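Local structure of tylactone synthase starter module and modules 1 & 2 (Streptomyces fradiae, 2Z5L) at residues A[124-127]-A[128-132]; A[164-167]-A[168-172]. The protein probably reduces the beta-keto group of an acyl-carrier-protein-bound polyketide intermediate with NADPH, acting as the first ketoreductase of the tylosin polyketide synthase and setting alcohol chirality. All coordinates share one frame; numbering follows the deposited sequence.

Contact 1 of 2, residues A[124-127]-A[128-132]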
loop_
_atom_site.group_PDB
_atom_site.type_symbol
_atom_site.label_atom_id
_atom_site.label_comp_id
_atom_site.label_asym_id
_atom_site.label_seq_id
_atom_site.Cartn_x
_atom_site.Cartn_y
_atom_site.Cartn_z
ATOM N N THR A 124 5.802 -3.922 14.846
ATOM C CA THR A 124 5.798 -3.312 16.169
ATOM C C THR A 124 4.975 -2.031 16.203
ATOM O O THR A 124 4.446 -1.675 17.250
ATOM C CB THR A 124 7.218 -2.972 16.656
ATOM O OG1 THR A 124 8.097 -4.082 16.422
ATOM C CG2 THR A 124 7.189 -2.687 18.156
ATOM N N SER A 125 4.882 -1.345 15.062
ATOM C CA SER A 125 4.117 -0.109 14.966
ATOM C C SER A 125 2.636 -0.453 15.050
ATOM O O SER A 125 1.861 0.226 15.736
ATOM C CB SER A 125 4.418 0.620 13.644
ATOM O OG SER A 125 5.735 1.151 13.636
ATOM N N ILE A 126 2.242 -1.508 14.347
ATOM C CA ILE A 126 0.860 -1.955 14.377
ATOM C C ILE A 126 0.539 -2.353 15.817
ATOM O O ILE A 126 -0.519 -2.001 16.348
ATOM C CB ILE A 126 0.650 -3.129 13.368
ATOM C CG1 ILE A 126 0.659 -2.548 11.950
ATOM C CG2 ILE A 126 -0.668 -3.882 13.658
ATOM C CD1 ILE A 126 0.602 -3.555 10.863
ATOM N N ALA A 127 1.481 -3.049 16.455
ATOM C CA ALA A 127 1.345 -3.480 17.844
ATOM C C ALA A 127 1.132 -2.278 18.784
ATOM O O ALA A 127 0.358 -2.360 19.732
ATOM C CB ALA A 127 2.593 -4.260 18.275
ATOM N N LEU A 128 1.826 -1.174 18.514
ATOM C CA LEU A 128 1.704 0.035 19.332
ATOM C C LEU A 128 0.286 0.591 19.269
ATOM O O LEU A 128 -0.290 0.972 20.287
ATOM C CB LEU A 128 2.681 1.121 18.856
ATOM C CG LEU A 128 2.467 2.564 19.354
ATOM C CD1 LEU A 128 2.689 2.648 20.859
ATOM C CD2 LEU A 128 3.413 3.492 18.630
ATOM N N LEU A 129 -0.262 0.662 18.062
ATOM C CA LEU A 129 -1.616 1.172 17.880
ATOM C C LEU A 129 -2.607 0.274 18.603
ATOM O O LEU A 129 -3.472 0.755 19.349
ATOM C CB LEU A 129 -1.976 1.253 16.389
ATOM C CG LEU A 129 -3.368 1.805 16.053
ATOM C CD1 LEU A 129 -3.590 3.105 16.809
ATOM C CD2 LEU A 129 -3.485 2.025 14.556
ATOM N N GLN A 130 -2.468 -1.030 18.385
ATOM C CA GLN A 130 -3.335 -2.022 19.015
ATOM C C GLN A 130 -3.317 -1.916 20.522
ATOM O O GLN A 130 -4.352 -2.104 21.187
ATOM C CB GLN A 130 -2.912 -3.440 18.633
ATOM C CG GLN A 130 -3.020 -3.761 17.155
ATOM C CD GLN A 130 -2.462 -5.135 16.835
ATOM O OE1 GLN A 130 -1.349 -5.476 17.252
ATOM N NE2 GLN A 130 -3.225 -5.933 16.097
ATOM N N ALA A 131 -2.139 -1.623 21.063
ATOM C CA ALA A 131 -1.974 -1.507 22.505
ATOM C C ALA A 131 -2.661 -0.265 23.057
ATOM O O ALA A 131 -3.260 -0.314 24.130
ATOM C CB ALA A 131 -0.488 -1.486 22.855
ATOM N N VAL A 132 -2.574 0.837 22.317
ATOM C CA VAL A 132 -3.189 2.090 22.739
ATOM C C VAL A 132 -4.702 1.951 22.800
ATOM O O VAL A 132 -5.364 2.502 23.682
ATOM C CB VAL A 132 -2.842 3.236 21.780
ATOM C CG1 VAL A 132 -3.624 4.478 22.162
ATOM C CG2 VAL A 132 -1.349 3.517 21.834
#

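Contact 2 of 2, residues A[164-167]-A[168-172]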
loop_
_atom_site.group_PDB
_atom_site.type_symbol
_atom_site.label_atom_id
_atom_site.label_comp_id
_atom_site.label_asym_id
_atom_site.label_seq_id
_atom_site.Cartn_x
_atom_site.Cartn_y
_atom_site.Cartn_z
ATOM N N GLN A 164 5.017 0.852 3.807
ATOM C CA GLN A 164 4.065 -0.074 4.419
ATOM C C GLN A 164 3.239 0.585 5.520
ATOM O O GLN A 164 2.017 0.407 5.587
ATOM C CB GLN A 164 4.800 -1.273 5.009
ATOM C CG GLN A 164 5.250 -2.312 3.996
ATOM C CD GLN A 164 5.662 -3.611 4.681
ATOM O OE1 GLN A 164 4.929 -4.123 5.521
ATOM N NE2 GLN A 164 6.834 -4.147 4.326
ATOM N N LEU A 165 3.925 1.338 6.381
ATOM C CA LEU A 165 3.302 2.035 7.507
ATOM C C LEU A 165 2.277 3.068 7.040
ATOM O O LEU A 165 1.224 3.245 7.656
ATOM C CB LEU A 165 4.378 2.732 8.361
ATOM C CG LEU A 165 4.554 2.341 9.830
ATOM C CD1 LEU A 165 5.399 3.410 10.519
ATOM C CD2 LEU A 165 3.201 2.229 10.518
ATOM N N TRP A 166 2.592 3.785 5.968
ATOM C CA TRP A 166 1.638 4.770 5.475
ATOM C C TRP A 166 0.401 4.026 5.011
ATOM O O TRP A 166 -0.720 4.474 5.246
ATOM C CB TRP A 166 2.244 5.589 4.341
ATOM C CG TRP A 166 3.096 6.708 4.846
ATOM C CD1 TRP A 166 4.272 6.608 5.551
ATOM C CD2 TRP A 166 2.826 8.102 4.712
ATOM N NE1 TRP A 166 4.747 7.860 5.860
ATOM C CE2 TRP A 166 3.878 8.795 5.359
ATOM C CE3 TRP A 166 1.796 8.840 4.110
ATOM C CZ2 TRP A 166 3.927 10.186 5.419
ATOM C CZ3 TRP A 166 1.846 10.226 4.170
ATOM C CH2 TRP A 166 2.908 10.884 4.822
ATOM N N GLY A 167 0.612 2.866 4.384
ATOM C CA GLY A 167 -0.509 2.076 3.923
ATOM C C GLY A 167 -1.403 1.688 5.082
ATOM O O GLY A 167 -2.615 1.882 5.046
ATOM N N PHE A 168 -0.792 1.148 6.126
ATOM C CA PHE A 168 -1.518 0.730 7.314
ATOM C C PHE A 168 -2.121 1.920 8.040
ATOM O O PHE A 168 -3.222 1.837 8.591
ATOM C CB PHE A 168 -0.568 0.032 8.275
ATOM C CG PHE A 168 -1.189 -0.295 9.586
ATOM C CD1 PHE A 168 -2.056 -1.380 9.700
ATOM C CD2 PHE A 168 -0.953 0.498 10.696
ATOM C CE1 PHE A 168 -2.681 -1.673 10.900
ATOM C CE2 PHE A 168 -1.573 0.213 11.899
ATOM C CZ PHE A 168 -2.445 -0.878 12.006
ATOM N N GLY A 169 -1.363 3.011 8.064
ATOM C CA GLY A 169 -1.802 4.218 8.745
ATOM C C GLY A 169 -3.162 4.710 8.279
ATOM O O GLY A 169 -3.981 5.133 9.094
ATOM N N ARG A 170 -3.388 4.668 6.965
ATOM C CA ARG A 170 -4.646 5.107 6.359
ATOM C C ARG A 170 -5.823 4.214 6.748
ATOM O O ARG A 170 -6.980 4.660 6.788
ATOM C CB ARG A 170 -4.501 5.166 4.832
ATOM C CG ARG A 170 -3.418 6.154 4.384
ATOM C CD ARG A 170 -3.357 6.282 2.874
ATOM N NE ARG A 170 -2.497 5.278 2.247
ATOM C CZ ARG A 170 -1.229 5.491 1.917
ATOM N NH1 ARG A 170 -0.667 6.679 2.152
ATOM N NH2 ARG A 170 -0.524 4.521 1.357
ATOM N N VAL A 171 -5.531 2.953 7.028
ATOM C CA VAL A 171 -6.561 2.021 7.440
ATOM C C VAL A 171 -6.907 2.361 8.882
ATOM O O VAL A 171 -8.078 2.321 9.277
ATOM C CB VAL A 171 -6.062 0.552 7.365
ATOM C CG1 VAL A 171 -7.083 -0.380 8.010
ATOM C CG2 VAL A 171 -5.837 0.165 5.919
ATOM N N ALA A 172 -5.888 2.710 9.666
ATOM C CA ALA A 172 -6.103 3.066 11.074
ATOM C C ALA A 172 -7.014 4.288 11.216
ATOM O O ALA A 172 -7.862 4.330 12.103
ATOM C CB ALA A 172 -4.764 3.341 11.752
HETATM O O HOH W 1 -3.655 2.739 2.352
#

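Contact 1 of 2, residues A[124-127]-A[128-132]
Gln130 folds back over the preceding turn of helix 119-135, onto Ile126 and Ala127. This helix is the crossover between strands 107-111 and 140-147 in a beta-alpha-beta unit, as in Rossmann-type folds. Followed outward, the Gln130 CB lies 3.6 Å from Ile126 O. With CG beside its own backbone N (chi1 -63°), the chain heads for the start of the helix, and CG comes to 3.2 Å from Ile126 O, at the side of a carbonyl already engaged by the backbone. An extended chi2 then carries the amide past the Ile126 branch: CD sits 3.9 Å from Ile126 CG2, the two side chains crossing at a slant. At the tip the amide atoms part company. OE1 rests 3.4 Å from Ala127 CA, a contact with carbon, whereas NE2 has its polar partners beyond the helix, in the carbonyl oxygens of Ile351 and Leu354.

Underneath runs an ordinary alpha-helical ladder. Gln130 N gives Ile126 O a 3.0 Å bond that is almost straight, 172° at the hydrogen, and Ala131 N reaches Ala127 O at 2.9 Å.

Two outside carbonyls thus grip one buried NE2, which should restrict the flip of the amide and settle which end is oxygen. These two bonds tie the helix to Ile351 and Leu354, while the aliphatic part of Gln130 lies along the flank of the Ile126 carbonyl.

Contact 2 of 2, residues A[164-167]-A[168-172]
Helix 160-175, which links parallel strands 140-147 and 180-186 in a beta-alpha-beta unit, carries a turn on which Arg170 lies back over Trp166 and Gly167. The arginine chain bends at chi3 (-87°), laying the guanidinium flat over the backbone: Trp166 O sits beneath the centre of one face, 3.5 Å from Arg170 CZ, while Arg170 N bonds to that same oxygen at 3.2 Å. NH1 meets the indole in the ring plane, 3.8 Å from Trp166 CE3; because it lies at the edge and not over a face, this is not a cation-pi contact, and the planes are 51° apart. NH2 passes 3.5 Å from Gly167 CA. In the guanidinium plane, NE donates to a water at 2.8 Å, and that water donates in turn to Gly167 O at 3.0 Å.

Beyond the helix, Gly394 O accepts from NH2 and Gln232 OE1 weakly from NH1, while Trp166 NE1 bonds to Thr146 OG1. Among the partners of the buried guanidinium are thus water and neutral oxygens, and the like charge of Arg243 lies near NH1; the facing Trp166 carbonyl would, by its partial negative charge, be expected to ease the burial of the positive charge.

From the N terminus, strand 107-111 leads into helix 119-135 and contact 1; strand 140-147 follows, then helix 160-175 with contact 2, and strand 180-186 ends the run. Each contact joins neighbouring turns of one helix and closes no long loop. They lie in series, neither nested nor crossed, with centres about 12 Å apart. The two helices nevertheless pack together: Leu129 CD2 is 3.4 Å from Ala172 CB, Ile126 CG1 is 3.5 Å from Phe168 CZ, and Ser125 CB is 3.7 Å from Leu165 CD2. Two successive beta-alpha-beta units, sharing strand 140-147, are thereby joined through an apolar seam, and Leu354 touches both Ile126 and Phe168 from a loop later in the chain.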